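Local atomic coordinates of mannan endo-1,4-beta-mannosidase (Mytilus edulis, PDB entry 2C0H), a protein that hydrolyses internal beta-1,4-mannosidic linkages in the backbones of mannans, cutting mannohexaose, mannopentaose and mannotetraose but not mannotriose or mannobiose. Residues H263-Q268 with I292-Q297. The protein carries 3 engineered substitutions. Residues are numbered along the deposited sequence; the frame is centred on the assembly and turned at random.
Sequences HTYDWQ and IGEFNQ
Glu294 runs along the His263 ring and meets the hydroxyl of Tyr265 with its CB and OE1. Glu294 CB lies 3.3 Å from Tyr265 OH and also touches His263 CG. Glu294 CG is anti to its own carbonyl carbon (chi1 -67°), and it sits over the His263 ring face, 3.6 Å from the ring centroid, as a CH-pi contact. Beyond CG the chain is extended, and Glu294 CD continues over the same ring, displaced toward the rim, 3.4 Å from His263 ND1. The carboxylate lies nearly flat on the imidazole, with the planes 12° apart. Glu294 OE1 accepts a 2.7 Å hydrogen bond from Tyr265 OH on its anti side, 27° out of the carboxylate plane. Glu294 OE2 lies 3.2 Å from His263 CE1 and forms a salt bridge with Arg63.

The two segments hold the ends of neighbouring parallel strands, 260-263 and 290-294, of the TIM barrel of a family 5 glycoside hydrolase, and the loops that follow. By similarity, Glu294 is the nucleophile and Tyr265 a substrate-binding residue. The imidazole stacks on this probable nucleophile and, through His263 ND1, hydrogen-bonds Glu163, the probable proton donor.

Between the backbones, Thr264 N donates to Glu294 O at 3.2 Å. Farther along, a water lies 2.8 Å from Thr264 O, as a likely donor, and accepts a hydrogen bond from Asn296 N. Thr264 CG2 packs against Ile292 CG2 at 4.0 Å.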
# COMPACT_ATOMS: atom_id res chain seq x y z
N HIS A 263 -4.68 3.41 -7.08
CA HIS A 263 -4.15 4.71 -7.40
C HIS A 263 -4.90 5.31 -8.59
O HIS A 263 -5.43 4.59 -9.45
CB HIS A 263 -2.66 4.57 -7.71
CG HIS A 263 -1.89 3.90 -6.61
ND1 HIS A 263 -0.60 3.43 -6.79
CD2 HIS A 263 -2.22 3.61 -5.33
CE1 HIS A 263 -0.18 2.89 -5.66
NE2 HIS A 263 -1.14 2.99 -4.76
N THR A 264 -5.00 6.64 -8.66
CA THR A 264 -5.71 7.23 -9.79
C THR A 264 -5.21 8.62 -10.12
O THR A 264 -5.06 9.48 -9.24
CB THR A 264 -7.25 7.19 -9.54
OG1 THR A 264 -7.98 7.61 -10.70
CG2 THR A 264 -7.60 8.03 -8.36
N TYR A 265 -4.87 8.79 -11.40
CA TYR A 265 -4.38 10.05 -11.95
C TYR A 265 -5.08 10.32 -13.27
O TYR A 265 -5.40 9.39 -14.01
CB TYR A 265 -2.87 9.96 -12.18
CG TYR A 265 -2.05 9.69 -10.93
CD1 TYR A 265 -1.69 10.73 -10.07
CD2 TYR A 265 -1.61 8.42 -10.62
CE1 TYR A 265 -0.93 10.51 -8.94
CE2 TYR A 265 -0.83 8.19 -9.49
CZ TYR A 265 -0.49 9.24 -8.65
OH TYR A 265 0.29 9.09 -7.52
N ASP A 266 -5.35 11.59 -13.56
CA ASP A 266 -6.01 11.95 -14.81
C ASP A 266 -5.04 11.84 -16.00
O ASP A 266 -3.85 11.59 -15.82
CB ASP A 266 -6.62 13.36 -14.73
CG ASP A 266 -5.58 14.47 -14.69
OD1 ASP A 266 -4.37 14.21 -14.79
OD2 ASP A 266 -5.99 15.64 -14.54
N TRP A 267 -5.57 12.00 -17.20
CA TRP A 267 -4.76 12.03 -18.41
C TRP A 267 -5.32 13.11 -19.31
O TRP A 267 -6.51 13.09 -19.60
CB TRP A 267 -4.79 10.68 -19.13
CG TRP A 267 -3.98 10.70 -20.39
CD1 TRP A 267 -4.45 10.58 -21.66
CD2 TRP A 267 -2.57 10.90 -20.49
NE1 TRP A 267 -3.40 10.67 -22.55
CE2 TRP A 267 -2.24 10.87 -21.86
CE3 TRP A 267 -1.55 11.11 -19.55
CZ2 TRP A 267 -0.93 11.03 -22.32
CZ3 TRP A 267 -0.25 11.27 -20.01
CH2 TRP A 267 0.05 11.23 -21.38
N GLN A 268 -4.47 14.04 -19.73
CA GLN A 268 -4.91 15.21 -20.49
C GLN A 268 -6.15 15.86 -19.85
O GLN A 268 -7.14 16.16 -20.54
CB GLN A 268 -5.16 14.83 -21.96
CG GLN A 268 -3.99 14.10 -22.63
CD GLN A 268 -4.27 13.68 -24.07
OE1 GLN A 268 -5.38 13.86 -24.57
NE2 GLN A 268 -3.27 13.11 -24.73
N ILE A 292 -8.25 4.93 -1.54
CA ILE A 292 -7.64 5.56 -2.71
C ILE A 292 -6.24 6.02 -2.25
O ILE A 292 -6.09 7.03 -1.56
CB ILE A 292 -8.52 6.71 -3.24
CG1 ILE A 292 -9.92 6.19 -3.62
CG2 ILE A 292 -7.85 7.36 -4.46
CD1 ILE A 292 -10.94 7.30 -3.95
N GLY A 293 -5.22 5.23 -2.61
CA GLY A 293 -3.91 5.28 -1.98
C GLY A 293 -2.90 6.23 -2.57
O GLY A 293 -1.87 6.45 -1.95
N GLU A 294 -3.22 6.78 -3.75
CA GLU A 294 -2.40 7.85 -4.36
C GLU A 294 -3.31 8.69 -5.25
O GLU A 294 -4.08 8.13 -6.04
CB GLU A 294 -1.29 7.30 -5.25
CG GLU A 294 -0.18 6.53 -4.55
CD GLU A 294 0.97 6.14 -5.47
OE1 GLU A 294 1.00 6.61 -6.64
OE2 GLU A 294 1.85 5.35 -5.04
N PHE A 295 -3.22 10.01 -5.11
CA PHE A 295 -3.89 10.96 -6.00
C PHE A 295 -3.34 12.32 -5.65
O PHE A 295 -2.74 12.50 -4.58
CB PHE A 295 -5.41 10.95 -5.80
CG PHE A 295 -5.85 11.42 -4.44
CD1 PHE A 295 -6.27 12.74 -4.21
CD2 PHE A 295 -5.86 10.54 -3.36
CE1 PHE A 295 -6.66 13.15 -2.97
CE2 PHE A 295 -6.25 10.95 -2.11
CZ PHE A 295 -6.66 12.25 -1.90
N ASN A 296 -3.59 13.31 -6.51
CA ASN A 296 -3.35 14.71 -6.12
C ASN A 296 -4.12 15.66 -7.04
O ASN A 296 -4.61 15.29 -8.10
CB ASN A 296 -1.85 15.08 -6.05
CG ASN A 296 -1.10 14.76 -7.33
OD1 ASN A 296 -1.49 15.13 -8.44
ND2 ASN A 296 0.04 14.07 -7.17
N GLN A 297 -4.24 16.89 -6.57
CA GLN A 297 -4.98 17.94 -7.29
C GLN A 297 -4.32 18.27 -8.63
O GLN A 297 -5.00 18.59 -9.60
CB GLN A 297 -5.03 19.15 -6.39
CG GLN A 297 -5.80 20.32 -6.89
CD GLN A 297 -5.68 21.48 -5.94
OE1 GLN A 297 -5.92 21.36 -4.72
NE2 GLN A 297 -5.29 22.62 -6.47
O HOH W 1 -5.00 12.25 -8.88